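Microcin B17-processing protein McbD (Escherichia coli str. K-12 substr. MG1655, PDB 6GRH) serves as the YcaO-family component of the microcin B17 synthetase, needed with McbB and McbC to convert the inactive McbA precursor into the active peptide. Local coordinates at residues 107-111 / 123-129; 165-169 / 327-331; 177-183 / 301-307. The protein carries 1 engineered substitution. The contacts are given in a common frame with arbitrary orientation. Residues are numbered along the deposited sequence.

Contact 1. Residues 107-111 / 123-129; sequences KFKTV and EIPAVII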
# COMPACT_ATOMS: atom_id res chain seq x y z
N LYS E 107 -49.94 14.13 39.90
CA LYS E 107 -48.58 14.64 39.82
C LYS E 107 -47.85 13.95 38.66
O LYS E 107 -47.40 12.82 38.79
CB LYS E 107 -47.84 14.43 41.15
CG LYS E 107 -48.38 15.27 42.30
CD LYS E 107 -47.41 15.32 43.49
CE LYS E 107 -47.68 16.52 44.41
NZ LYS E 107 -47.50 17.84 43.73
N PHE E 108 -47.77 14.64 37.52
CA PHE E 108 -47.07 14.13 36.32
C PHE E 108 -45.56 14.29 36.42
O PHE E 108 -45.05 15.30 36.90
CB PHE E 108 -47.53 14.86 35.06
CG PHE E 108 -48.92 14.53 34.64
CD1 PHE E 108 -50.00 15.27 35.10
CD2 PHE E 108 -49.15 13.46 33.79
CE1 PHE E 108 -51.29 14.96 34.69
CE2 PHE E 108 -50.44 13.14 33.39
CZ PHE E 108 -51.51 13.89 33.84
N LYS E 109 -44.84 13.29 35.91
CA LYS E 109 -43.41 13.43 35.70
C LYS E 109 -43.22 14.57 34.67
O LYS E 109 -44.03 14.72 33.76
CB LYS E 109 -42.81 12.13 35.19
CG LYS E 109 -42.94 10.93 36.12
CD LYS E 109 -42.12 11.11 37.39
CE LYS E 109 -42.09 9.86 38.24
NZ LYS E 109 -41.05 8.89 37.79
N THR E 110 -42.21 15.40 34.88
CA THR E 110 -41.99 16.61 34.10
C THR E 110 -40.73 16.53 33.23
O THR E 110 -39.77 15.82 33.54
CB THR E 110 -41.80 17.81 35.03
OG1 THR E 110 -40.76 17.53 35.96
CG2 THR E 110 -43.08 18.12 35.78
N VAL E 111 -40.78 17.26 32.13
CA VAL E 111 -39.60 17.59 31.34
C VAL E 111 -39.61 19.07 31.01
O VAL E 111 -40.68 19.69 30.94
CB VAL E 111 -39.49 16.80 30.02
CG1 VAL E 111 -39.23 15.34 30.33
CG2 VAL E 111 -40.72 16.96 29.14
N GLU E 123 -42.54 23.47 32.21
CA GLU E 123 -42.44 22.05 32.01
C GLU E 123 -43.70 21.52 31.35
O GLU E 123 -44.76 22.15 31.38
CB GLU E 123 -42.17 21.35 33.34
CG GLU E 123 -40.77 21.61 33.87
CD GLU E 123 -40.59 21.21 35.31
OE1 GLU E 123 -41.41 21.60 36.16
OE2 GLU E 123 -39.60 20.51 35.61
N ILE E 124 -43.56 20.36 30.73
CA ILE E 124 -44.68 19.64 30.16
C ILE E 124 -44.61 18.20 30.65
O ILE E 124 -43.57 17.78 31.19
CB ILE E 124 -44.72 19.75 28.63
CG1 ILE E 124 -43.45 19.18 27.99
CG2 ILE E 124 -44.91 21.22 28.21
CD1 ILE E 124 -43.50 19.19 26.47
N PRO E 125 -45.72 17.43 30.50
CA PRO E 125 -45.69 16.05 30.96
C PRO E 125 -44.72 15.19 30.20
O PRO E 125 -44.76 15.15 28.97
CB PRO E 125 -47.12 15.57 30.74
CG PRO E 125 -47.92 16.81 30.89
CD PRO E 125 -47.10 17.85 30.19
N ALA E 126 -43.87 14.49 30.95
CA ALA E 126 -42.89 13.58 30.39
C ALA E 126 -43.52 12.42 29.62
O ALA E 126 -42.92 11.92 28.64
CB ALA E 126 -41.99 13.05 31.49
N VAL E 127 -44.72 12.00 30.05
CA VAL E 127 -45.41 10.88 29.41
C VAL E 127 -45.67 11.08 27.90
O VAL E 127 -45.77 10.11 27.14
CB VAL E 127 -46.73 10.57 30.15
CG1 VAL E 127 -47.79 11.63 29.85
CG2 VAL E 127 -47.22 9.16 29.82
N ILE E 128 -45.77 12.33 27.47
CA ILE E 128 -45.95 12.65 26.06
C ILE E 128 -44.65 12.44 25.23
O ILE E 128 -44.72 12.12 24.05
CB ILE E 128 -46.50 14.08 25.88
CG1 ILE E 128 -47.84 14.19 26.63
CG2 ILE E 128 -46.72 14.42 24.41
CD1 ILE E 128 -48.31 15.61 26.82
N ILE E 129 -43.50 12.60 25.87
CA ILE E 129 -42.21 12.68 25.20
C ILE E 129 -41.40 11.39 25.20
O ILE E 129 -40.81 11.02 24.19
CB ILE E 129 -41.39 13.83 25.82
CG1 ILE E 129 -41.58 15.05 24.93
CG2 ILE E 129 -39.92 13.47 25.94
CD1 ILE E 129 -41.92 16.32 25.66
O HOH W 1 -45.84 12.84 32.52
O HOH W 2 -38.32 18.63 34.19
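Val-111 gives up more surface here than any other residue, 113 Å², and takes part with both backbone and side chain. Its N donates to Ile-124 O and its O accepts from Ile-124 N, each at 3.0 Å with angles of 164° and 160° at the hydrogen, which defines a hydrogen-bonded antiparallel pair. Its side chain shares a face of the sheet with that of Ile-124: Val-111 CG2 lies 3.7 Å from Ile-124 CG1, and Val-111 CG1 3.8 Å from Ala-126 CB. Ala-126, with 60 Å² covered, marks where the ladder ends. Its N donates to Lys-109 O at 2.8 Å, almost linearly (178°), and from here the chain adopts helical phi/psi values, with Ile-129 N bonded to Ala-126 O at 2.9 Å. In the given conformer, that curl returns Ile-129 CD1 to within 3.7 Å of Val-111 CG2. Water 1 spans the widening gap, donating to Lys-109 O at 2.9 Å and accepting from Val-127 N at 2.8 Å. Between the Val-111/Ile-124 bonds and the Ala-126 to Lys-109 bond, Thr-110 and Pro-125 form a non-hydrogen-bonded pair, where proline's missing amide hydrogen costs the ladder nothing. Glu-123 follows with 53 Å²: its CA sits 3.1 Å from Val-111 O, and its OE1 makes a salt bridge with Lys-74 of strand 73-74. Helix 82-95 covers the second strand, Phe-88 touching Ile-124 and Phe-92 touching Pro-125. The register and the strand angle of 134° describe the splayed end of the beta hairpin formed by strands 108-115 and 121-125 in the YcaO domain.

Contact 2. Residues 165-169 / 327-331; sequences LCEFM and LLNYL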
# COMPACT_ATOMS: atom_id res chain seq x y z
N LEU E 165 -40.38 21.60 13.69
CA LEU E 165 -41.48 22.33 13.03
C LEU E 165 -41.92 21.69 11.72
O LEU E 165 -43.12 21.62 11.44
CB LEU E 165 -41.09 23.77 12.73
CG LEU E 165 -41.30 24.81 13.82
CD1 LEU E 165 -40.68 26.14 13.37
CD2 LEU E 165 -42.78 24.99 14.13
N CYS E 166 -40.94 21.28 10.90
CA CYS E 166 -41.23 20.63 9.63
C CYS E 166 -41.98 19.33 9.84
O CYS E 166 -43.01 19.09 9.22
CB CYS E 166 -39.95 20.43 8.80
SG CYS E 166 -39.32 21.99 8.11
N GLU E 167 -41.50 18.51 10.76
CA GLU E 167 -42.19 17.27 11.05
C GLU E 167 -43.58 17.50 11.63
O GLU E 167 -44.51 16.80 11.25
CB GLU E 167 -41.39 16.39 12.02
CG GLU E 167 -41.93 14.98 12.04
CD GLU E 167 -40.90 14.01 12.56
OE1 GLU E 167 -39.93 13.75 11.80
OE2 GLU E 167 -41.07 13.55 13.71
N PHE E 168 -43.72 18.47 12.52
CA PHE E 168 -45.03 18.87 13.09
C PHE E 168 -46.00 19.25 11.99
O PHE E 168 -47.12 18.76 11.95
CB PHE E 168 -44.84 20.04 14.06
CG PHE E 168 -46.11 20.53 14.72
CD1 PHE E 168 -46.62 19.89 15.84
CD2 PHE E 168 -46.76 21.67 14.24
CE1 PHE E 168 -47.76 20.36 16.47
CE2 PHE E 168 -47.91 22.14 14.86
CZ PHE E 168 -48.40 21.49 15.99
N MET E 169 -45.55 20.12 11.08
CA MET E 169 -46.35 20.50 9.92
C MET E 169 -46.72 19.28 9.10
O MET E 169 -47.87 19.13 8.70
CB MET E 169 -45.61 21.51 9.05
CG MET E 169 -45.88 22.94 9.44
SD MET E 169 -47.66 23.21 9.35
CE MET E 169 -47.89 24.04 10.91
N LEU E 327 -44.61 31.42 9.35
CA LEU E 327 -45.15 30.16 9.90
C LEU E 327 -45.48 30.27 11.40
O LEU E 327 -46.54 29.80 11.83
CB LEU E 327 -44.19 29.00 9.64
CG LEU E 327 -44.57 27.65 10.24
CD1 LEU E 327 -45.90 27.18 9.72
CD2 LEU E 327 -43.48 26.60 9.99
N LEU E 328 -44.61 30.91 12.17
CA LEU E 328 -44.87 31.15 13.59
C LEU E 328 -46.12 32.00 13.83
O LEU E 328 -46.89 31.71 14.76
CB LEU E 328 -43.65 31.78 14.30
CG LEU E 328 -42.38 30.92 14.52
CD1 LEU E 328 -41.37 31.66 15.39
CD2 LEU E 328 -42.67 29.57 15.15
N ASN E 329 -46.33 33.05 13.03
CA ASN E 329 -47.55 33.85 13.13
C ASN E 329 -48.77 32.99 12.80
O ASN E 329 -49.74 33.00 13.54
CB ASN E 329 -47.53 35.09 12.20
CG ASN E 329 -46.62 36.21 12.72
OD1 ASN E 329 -46.03 36.12 13.81
ND2 ASN E 329 -46.51 37.27 11.95
N TYR E 330 -48.69 32.22 11.72
CA TYR E 330 -49.79 31.35 11.34
C TYR E 330 -50.15 30.40 12.50
O TYR E 330 -51.31 30.28 12.87
CB TYR E 330 -49.43 30.56 10.09
CG TYR E 330 -50.39 29.44 9.79
CD1 TYR E 330 -51.62 29.69 9.16
CD2 TYR E 330 -50.09 28.13 10.16
CE1 TYR E 330 -52.51 28.66 8.89
CE2 TYR E 330 -50.97 27.09 9.91
CZ TYR E 330 -52.17 27.36 9.28
OH TYR E 330 -53.03 26.32 9.02
N LEU E 331 -49.15 29.72 13.05
CA LEU E 331 -49.40 28.76 14.14
C LEU E 331 -49.98 29.43 15.38
O LEU E 331 -50.92 28.90 15.98
CB LEU E 331 -48.13 27.99 14.50
CG LEU E 331 -47.72 26.95 13.46
CD1 LEU E 331 -46.33 26.40 13.72
CD2 LEU E 331 -48.75 25.83 13.34
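The axes of these two helical segments stay 12.9 Å apart, unusually far for helices in contact, and even the nearest CA pair, Leu-165 and Leu-327, is separated by 9.2 Å. This is a helix-helix packing inside the YcaO fold in which only side-chain ends meet, at a crossing angle of 46°; the small buried area, 274 Å², agrees with that. Met-169, Leu-165, Leu-331 and Leu-327 supply most of it. Leu-165 meets residues about one turn apart: its CD2 lies 3.8 Å from Leu-331 CD1, and its CD1 lies 4.3 Å from Leu-328 CD2. Phe-168 presents its ring edge, with CE2 4.1 Å from Leu-331 CD2. The interface is entirely apolar, and strands border it: Tyr-247 of strand 241-248 touches Met-169 and Leu-327, one on each helix, while Ile-357 of strand 350-358 lies against Leu-165 and Phe-168. Leu-328 also packs on Arg-23 of the McbB chain, so helix 327-334 borders that subunit. Tyr-330 is held by its hydroxyl, which bonds to Pro-219 O, and in the given conformer of Met-169 the methyl CE sits at the edge of that ring, 4.4 Å from Tyr-330 CE2.

Contact 3. Residues 177-183 / 301-307; sequences YWLQGKA and DLCENTV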
# COMPACT_ATOMS: atom_id res chain seq x y z
N TYR E 177 -55.60 15.67 6.31
CA TYR E 177 -55.83 15.03 5.00
C TYR E 177 -56.46 13.64 5.15
O TYR E 177 -57.45 13.33 4.47
CB TYR E 177 -54.53 14.89 4.22
CG TYR E 177 -54.64 14.01 3.00
CD1 TYR E 177 -55.34 14.44 1.88
CD2 TYR E 177 -54.05 12.77 2.96
CE1 TYR E 177 -55.44 13.64 0.75
CE2 TYR E 177 -54.14 11.97 1.84
CZ TYR E 177 -54.83 12.40 0.74
OH TYR E 177 -54.91 11.61 -0.37
N TRP E 178 -55.89 12.84 6.04
CA TRP E 178 -56.44 11.52 6.35
C TRP E 178 -57.92 11.61 6.76
O TRP E 178 -58.77 10.93 6.17
CB TRP E 178 -55.63 10.87 7.47
CG TRP E 178 -56.20 9.57 7.99
CD1 TRP E 178 -56.56 9.29 9.28
CD2 TRP E 178 -56.42 8.39 7.25
NE1 TRP E 178 -56.99 8.00 9.38
CE2 TRP E 178 -56.92 7.42 8.14
CE3 TRP E 178 -56.24 8.03 5.90
CZ2 TRP E 178 -57.26 6.12 7.74
CZ3 TRP E 178 -56.57 6.73 5.50
CH2 TRP E 178 -57.08 5.80 6.42
N LEU E 179 -58.23 12.48 7.71
CA LEU E 179 -59.58 12.56 8.27
C LEU E 179 -60.63 13.14 7.33
O LEU E 179 -61.76 12.68 7.33
CB LEU E 179 -59.57 13.35 9.59
CG LEU E 179 -58.79 12.63 10.70
CD1 LEU E 179 -58.48 13.58 11.85
CD2 LEU E 179 -59.50 11.38 11.18
N GLN E 180 -60.26 14.14 6.53
CA GLN E 180 -61.20 14.90 5.69
C GLN E 180 -61.12 14.59 4.20
O GLN E 180 -62.06 14.89 3.47
CB GLN E 180 -60.98 16.39 5.91
CG GLN E 180 -61.25 16.80 7.35
CD GLN E 180 -61.35 18.30 7.53
OE1 GLN E 180 -62.39 18.82 7.94
NE2 GLN E 180 -60.27 19.00 7.22
N GLY E 181 -60.02 14.02 3.74
CA GLY E 181 -59.80 13.79 2.32
C GLY E 181 -59.47 15.01 1.46
O GLY E 181 -59.46 14.90 0.24
N LYS E 182 -59.18 16.15 2.09
CA LYS E 182 -59.00 17.42 1.37
C LYS E 182 -57.51 17.74 1.14
O LYS E 182 -56.71 17.69 2.09
CB LYS E 182 -59.67 18.55 2.13
CG LYS E 182 -61.18 18.55 2.00
CD LYS E 182 -61.86 19.31 3.13
CE LYS E 182 -63.33 18.93 3.21
NZ LYS E 182 -64.02 19.49 4.40
N ALA E 183 -57.17 18.05 -0.11
CA ALA E 183 -55.83 18.49 -0.51
C ALA E 183 -55.95 19.82 -1.22
O ALA E 183 -57.02 20.18 -1.72
CB ALA E 183 -55.21 17.45 -1.44
N ASP E 301 -57.99 3.62 -2.08
CA ASP E 301 -58.75 4.26 -1.00
C ASP E 301 -58.34 5.72 -0.74
O ASP E 301 -59.21 6.59 -0.54
CB ASP E 301 -58.63 3.47 0.30
CG ASP E 301 -59.27 4.19 1.46
OD1 ASP E 301 -60.52 4.29 1.51
OD2 ASP E 301 -58.51 4.71 2.30
N LEU E 302 -57.03 6.01 -0.75
CA LEU E 302 -56.58 7.40 -0.60
C LEU E 302 -56.96 8.27 -1.82
O LEU E 302 -57.58 9.32 -1.65
CB LEU E 302 -55.07 7.48 -0.31
CG LEU E 302 -54.67 7.12 1.12
CD1 LEU E 302 -53.16 7.02 1.24
CD2 LEU E 302 -55.20 8.12 2.13
N CYS E 303 -56.63 7.80 -3.02
CA CYS E 303 -56.77 8.61 -4.24
C CYS E 303 -58.23 8.88 -4.61
O CYS E 303 -58.56 10.01 -4.97
CB CYS E 303 -56.09 7.94 -5.43
SG CYS E 303 -54.32 7.77 -5.24
N GLU E 304 -59.07 7.86 -4.53
CA GLU E 304 -60.49 8.00 -4.86
C GLU E 304 -61.29 8.86 -3.85
O GLU E 304 -62.35 9.37 -4.20
CB GLU E 304 -61.13 6.61 -4.99
CG GLU E 304 -60.59 5.75 -6.13
CD GLU E 304 -61.33 4.43 -6.25
OE1 GLU E 304 -62.53 4.39 -5.87
OE2 GLU E 304 -60.74 3.44 -6.72
N ASN E 305 -60.78 9.01 -2.62
CA ASN E 305 -61.41 9.88 -1.61
C ASN E 305 -60.74 11.25 -1.45
O ASN E 305 -61.10 11.99 -0.52
CB ASN E 305 -61.46 9.15 -0.26
CG ASN E 305 -62.52 8.08 -0.24
OD1 ASN E 305 -63.71 8.37 -0.03
ND2 ASN E 305 -62.11 6.83 -0.47
N THR E 306 -59.81 11.60 -2.34
CA THR E 306 -59.16 12.91 -2.31
C THR E 306 -59.94 13.96 -3.14
O THR E 306 -60.24 13.74 -4.31
CB THR E 306 -57.71 12.81 -2.78
OG1 THR E 306 -57.00 11.94 -1.89
CG2 THR E 306 -57.02 14.19 -2.80
N VAL E 307 -60.25 15.09 -2.51
CA VAL E 307 -60.90 16.22 -3.16
C VAL E 307 -59.90 17.37 -3.20
O VAL E 307 -59.32 17.71 -2.18
CB VAL E 307 -62.18 16.66 -2.40
CG1 VAL E 307 -62.73 17.97 -2.94
CG2 VAL E 307 -63.25 15.58 -2.48
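This contact joins two helix-to-strand junctions at the edge of the mixed sheet, where strand 182-187 takes up the short strand 307-308 in parallel. Two backbone bonds establish the register: Val-307 N donates to Gly-181 O at 2.9 Å and Ala-183 N to Val-307 O at 3.0 Å, straddling Lys-182, whose side chain shares a face with that of Val-307. Gly-181 is the first residue to leave the helical conformation, with phi of 73°; a CB there would lie only 2.5 Å from Asn-305 O, so its bare CA permits the close approach. Beside this backbone pairing, Tyr-177 OH donates to Thr-306 OG1 at 2.6 Å, and Thr-306 OG1 donates in turn to Leu-302 O at 2.7 Å, tying the two helix ends together. Leu-302 CD2 packs against both aromatic side chains, 4.0 Å from Tyr-177 CE2 and 3.9 Å from Trp-178 CZ3. The indole is fixed from outside by Lys-391, whose O accepts from NE1, and by a cation-pi contact with Arg-388. Helices 157-180 and 296-304 thus both lie against the sheet, Tyr-177 on Leu-227 and Leu-302 on Leu-229 of strand 224-231, while Tyr-177 and Thr-306 both touch Phe-214 of strand 210-215.

In the fold
Helix 157-180 serves both contact 2 and contact 3: its middle packs on 327-331, its end on 301-307, and contact 3 is nested within the chain loop closed by contact 2. Their centres are 22 Å apart. Contact 1 comes earlier in the chain and touches neither. Burial does not follow distance from the chain centre: contact 1, 21 Å out, is the most buried, whereas contact 2, at 13 Å, is only partly so, and contact 3, at 19 Å, includes exposed residues such as Lys-182 and Val-307. The chemistry follows the elements joined: backbone pairing of strands, antiparallel in contact 1 and parallel in contact 3, against helix packing by apolar side chains in contact 2.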